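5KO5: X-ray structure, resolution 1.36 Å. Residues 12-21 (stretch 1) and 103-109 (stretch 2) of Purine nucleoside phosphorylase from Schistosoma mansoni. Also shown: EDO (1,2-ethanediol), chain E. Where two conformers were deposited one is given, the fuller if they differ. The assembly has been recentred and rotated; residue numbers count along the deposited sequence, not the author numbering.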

# COMPACT_ATOMS: atom_id res chain seq x y z
N ALA A 12 3.98 10.41 25.54
CA ALA A 12 2.76 9.81 26.06
C ALA A 12 2.65 10.03 27.57
O ALA A 12 1.54 10.23 28.08
CB ALA A 12 2.72 8.32 25.73
N SER A 13 3.78 10.01 28.28
CA SER A 13 3.76 10.25 29.73
C SER A 13 3.28 11.66 30.05
O SER A 13 2.55 11.87 31.02
CB SER A 13 5.16 10.04 30.32
OG SER A 13 5.59 8.69 30.29
N MET A 14 3.72 12.64 29.26
CA MET A 14 3.31 14.01 29.51
C MET A 14 1.81 14.18 29.33
O MET A 14 1.15 14.87 30.12
CB MET A 14 4.08 14.98 28.62
CG MET A 14 3.78 16.44 28.91
SD MET A 14 4.80 17.59 27.98
CE MET A 14 4.32 19.14 28.74
N ALA A 15 1.25 13.53 28.30
CA ALA A 15 -0.20 13.56 28.11
C ALA A 15 -0.92 12.85 29.25
O ALA A 15 -1.94 13.36 29.76
CB ALA A 15 -0.56 12.92 26.77
N ALA A 16 -0.42 11.69 29.67
CA ALA A 16 -1.08 10.96 30.75
C ALA A 16 -1.02 11.73 32.06
O ALA A 16 -2.00 11.74 32.83
CB ALA A 16 -0.49 9.55 30.87
N ASP A 17 0.10 12.40 32.34
CA ASP A 17 0.22 13.21 33.55
C ASP A 17 -0.86 14.29 33.59
O ASP A 17 -1.49 14.51 34.63
CB ASP A 17 1.60 13.86 33.61
CG ASP A 17 2.68 12.89 34.02
OD1 ASP A 17 2.34 11.78 34.49
OD2 ASP A 17 3.87 13.24 33.88
N TYR A 18 -1.06 14.99 32.47
CA TYR A 18 -2.09 16.02 32.42
C TYR A 18 -3.47 15.42 32.68
O TYR A 18 -4.25 15.94 33.48
CB TYR A 18 -2.07 16.72 31.06
CG TYR A 18 -3.17 17.75 30.88
CD1 TYR A 18 -3.00 19.06 31.33
CD2 TYR A 18 -4.37 17.42 30.26
CE1 TYR A 18 -4.00 20.00 31.17
CE2 TYR A 18 -5.37 18.35 30.10
CZ TYR A 18 -5.19 19.64 30.55
OH TYR A 18 -6.18 20.57 30.38
N ILE A 19 -3.77 14.30 32.02
CA ILE A 19 -5.08 13.67 32.14
C ILE A 19 -5.33 13.20 33.57
O ILE A 19 -6.42 13.37 34.12
CB ILE A 19 -5.20 12.52 31.13
CG1 ILE A 19 -5.19 13.06 29.69
CG2 ILE A 19 -6.46 11.70 31.40
CD1 ILE A 19 -4.71 12.04 28.69
N LYS A 20 -4.32 12.59 34.20
CA LYS A 20 -4.48 12.11 35.56
C LYS A 20 -4.80 13.25 36.52
O LYS A 20 -5.66 13.11 37.40
CB LYS A 20 -3.22 11.36 36.02
CG LYS A 20 -3.10 9.96 35.45
CD LYS A 20 -1.96 9.17 36.08
CE LYS A 20 -0.62 9.56 35.49
NZ LYS A 20 0.46 8.62 35.92
N ARG A 21 -4.14 14.40 36.34
CA ARG A 21 -4.40 15.55 37.19
C ARG A 21 -5.84 16.04 37.02
O ARG A 21 -6.56 16.24 38.00
CB ARG A 21 -3.45 16.69 36.84
CG ARG A 21 -2.03 16.56 37.38
CD ARG A 21 -1.16 17.61 36.72
NE ARG A 21 -1.93 18.82 36.43
CZ ARG A 21 -1.73 19.60 35.37
NH1 ARG A 21 -2.48 20.68 35.19
NH2 ARG A 21 -0.78 19.30 34.49
C1 EDO E . 4.31 0.98 28.68
O1 EDO E . 3.96 -0.21 27.97
C2 EDO E . 4.45 0.70 30.17
O2 EDO E . 3.16 0.59 30.78
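Stretch 2 103-109: RVMKLLG

Two helical stretches can pack through apolar side chains with no hydrogen bond between them, and one common way is for small residues on one to make room for branched residues on the other. Residues 103-109 of Schistosoma mansoni purine nucleoside phosphorylase, lying on residues 12-21 of the same chain, give a compact example. Stretch 1 is helical throughout, and stretch 2 enters as the last turns of a helix that began earlier in the chain. The two N-to-C directions diverge by 57°, with a signed crossing angle of -57°, and the axes approach to 8.7 Å. The backbones come nearest at Ala 12 and Val 104, whose CA atoms are 5.1 Å apart, a closeness compatible with the single methyl that Ala 12 carries. Together the stretches bury 410 Å² of surface, most of it on stretch 2 supplied by Leu 107, Val 104 and Leu 108.

Val 104 is the knob of the arrangement. Its CA-to-CB bond points toward stretch 1, and with chi1 in the t well its side chain sits in the hole formed by Ala 12, Ala 15, Ala 16 and Ile 19. The two methyls meet different parts of that hole: CG2 lies 3.6 Å from Ala 15 CB and 4.0 Å from Ala 12 CB, while CG1 lies 3.6 Å from Ile 19 CD1 and 4.2 Å from Ala 16 CB. Three of the four residues lining the hole are alanines, and Ile 19 supplies a longer side chain as the fourth.

One turn further on, Leu 107 also points toward stretch 1. Its CB packs 4.0 Å from Ala 16 CB, and its CD1 reaches Ala 12 CB at 3.8 Å. The same CD1 stands 3.5 Å from Ser 13 N and 3.5 Å from Ser 13 OG, so the leucine also covers backbone and a polar side chain. Ser 13 OG loses nothing by this, because it is hydrogen-bonded elsewhere in the structure.

Leu 108 reaches the partner less directly. Its CA-to-CB bond runs sideways, but the end of the side chain comes nearer, bringing CD2 to 4.0 Å from Ala 16 CB and 3.7 Å from Lys 20 CG, and CD1 to 4.0 Å from Ile 19 CG2. A lysine thus contributes the aliphatic part of its chain to an apolar contact, while Lys 20 NZ makes a long salt bridge to Asp 17 OD1, at 3.9 Å, within its own helix.

Backbone bonding holds the presenting turn in shape: Leu 107 N bonds to Arg 103 O at 3.0 Å and Leu 108 N to Val 104 O at 2.8 Å. Gly 109 then leaves helical geometry in a Schellman motif, with a positive phi of 114°. Its N bonds to Lys 106 O at 3.0 Å and weakly to Met 105 O at 3.2 Å. At these backbone angles a CB would be jammed against the carbonyl O of Leu 108, which by itself calls for glycine.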

# COMPACT_ATOMS: atom_id res chain seq x y z
N ARG A 103 -1.31 4.68 23.34
CA ARG A 103 -0.23 4.56 24.30
C ARG A 103 -0.50 5.36 25.57
O ARG A 103 -0.10 4.94 26.66
CB ARG A 103 1.09 4.94 23.63
CG ARG A 103 1.47 3.88 22.63
CD ARG A 103 2.73 4.18 21.83
NE ARG A 103 3.06 3.00 21.04
CZ ARG A 103 3.92 2.99 20.03
NH1 ARG A 103 4.56 4.10 19.68
NH2 ARG A 103 4.12 1.86 19.36
N VAL A 104 -1.19 6.50 25.45
CA VAL A 104 -1.64 7.22 26.64
C VAL A 104 -2.62 6.36 27.43
O VAL A 104 -2.52 6.26 28.66
CB VAL A 104 -2.24 8.58 26.23
CG1 VAL A 104 -2.95 9.23 27.42
CG2 VAL A 104 -1.13 9.48 25.70
N MET A 105 -3.57 5.71 26.75
CA MET A 105 -4.45 4.77 27.44
C MET A 105 -3.64 3.75 28.22
O MET A 105 -3.96 3.45 29.38
CB MET A 105 -5.36 4.04 26.46
CG MET A 105 -6.46 4.90 25.89
SD MET A 105 -7.54 3.84 24.91
CE MET A 105 -8.75 5.04 24.33
N LYS A 106 -2.58 3.20 27.61
CA LYS A 106 -1.77 2.20 28.31
C LYS A 106 -1.17 2.78 29.58
O LYS A 106 -1.25 2.16 30.65
CB LYS A 106 -0.67 1.68 27.38
CG LYS A 106 0.30 0.69 28.05
CD LYS A 106 -0.35 -0.68 28.27
CE LYS A 106 0.47 -1.61 29.15
NZ LYS A 106 1.79 -1.95 28.58
N LEU A 107 -0.59 3.99 29.49
CA LEU A 107 0.00 4.61 30.67
C LEU A 107 -1.04 4.97 31.72
O LEU A 107 -0.71 5.05 32.91
CB LEU A 107 0.82 5.84 30.28
CG LEU A 107 2.01 5.54 29.37
CD1 LEU A 107 2.84 6.78 29.16
CD2 LEU A 107 2.87 4.42 29.93
N LEU A 108 -2.28 5.22 31.30
CA LEU A 108 -3.34 5.49 32.27
C LEU A 108 -3.81 4.24 32.99
O LEU A 108 -4.50 4.36 34.01
CB LEU A 108 -4.54 6.15 31.59
CG LEU A 108 -4.35 7.57 31.07
CD1 LEU A 108 -5.55 8.01 30.23
CD2 LEU A 108 -4.08 8.55 32.21
N GLY A 109 -3.45 3.06 32.50
CA GLY A 109 -3.82 1.81 33.13
C GLY A 109 -4.77 0.93 32.33
O GLY A 109 -5.22 -0.10 32.87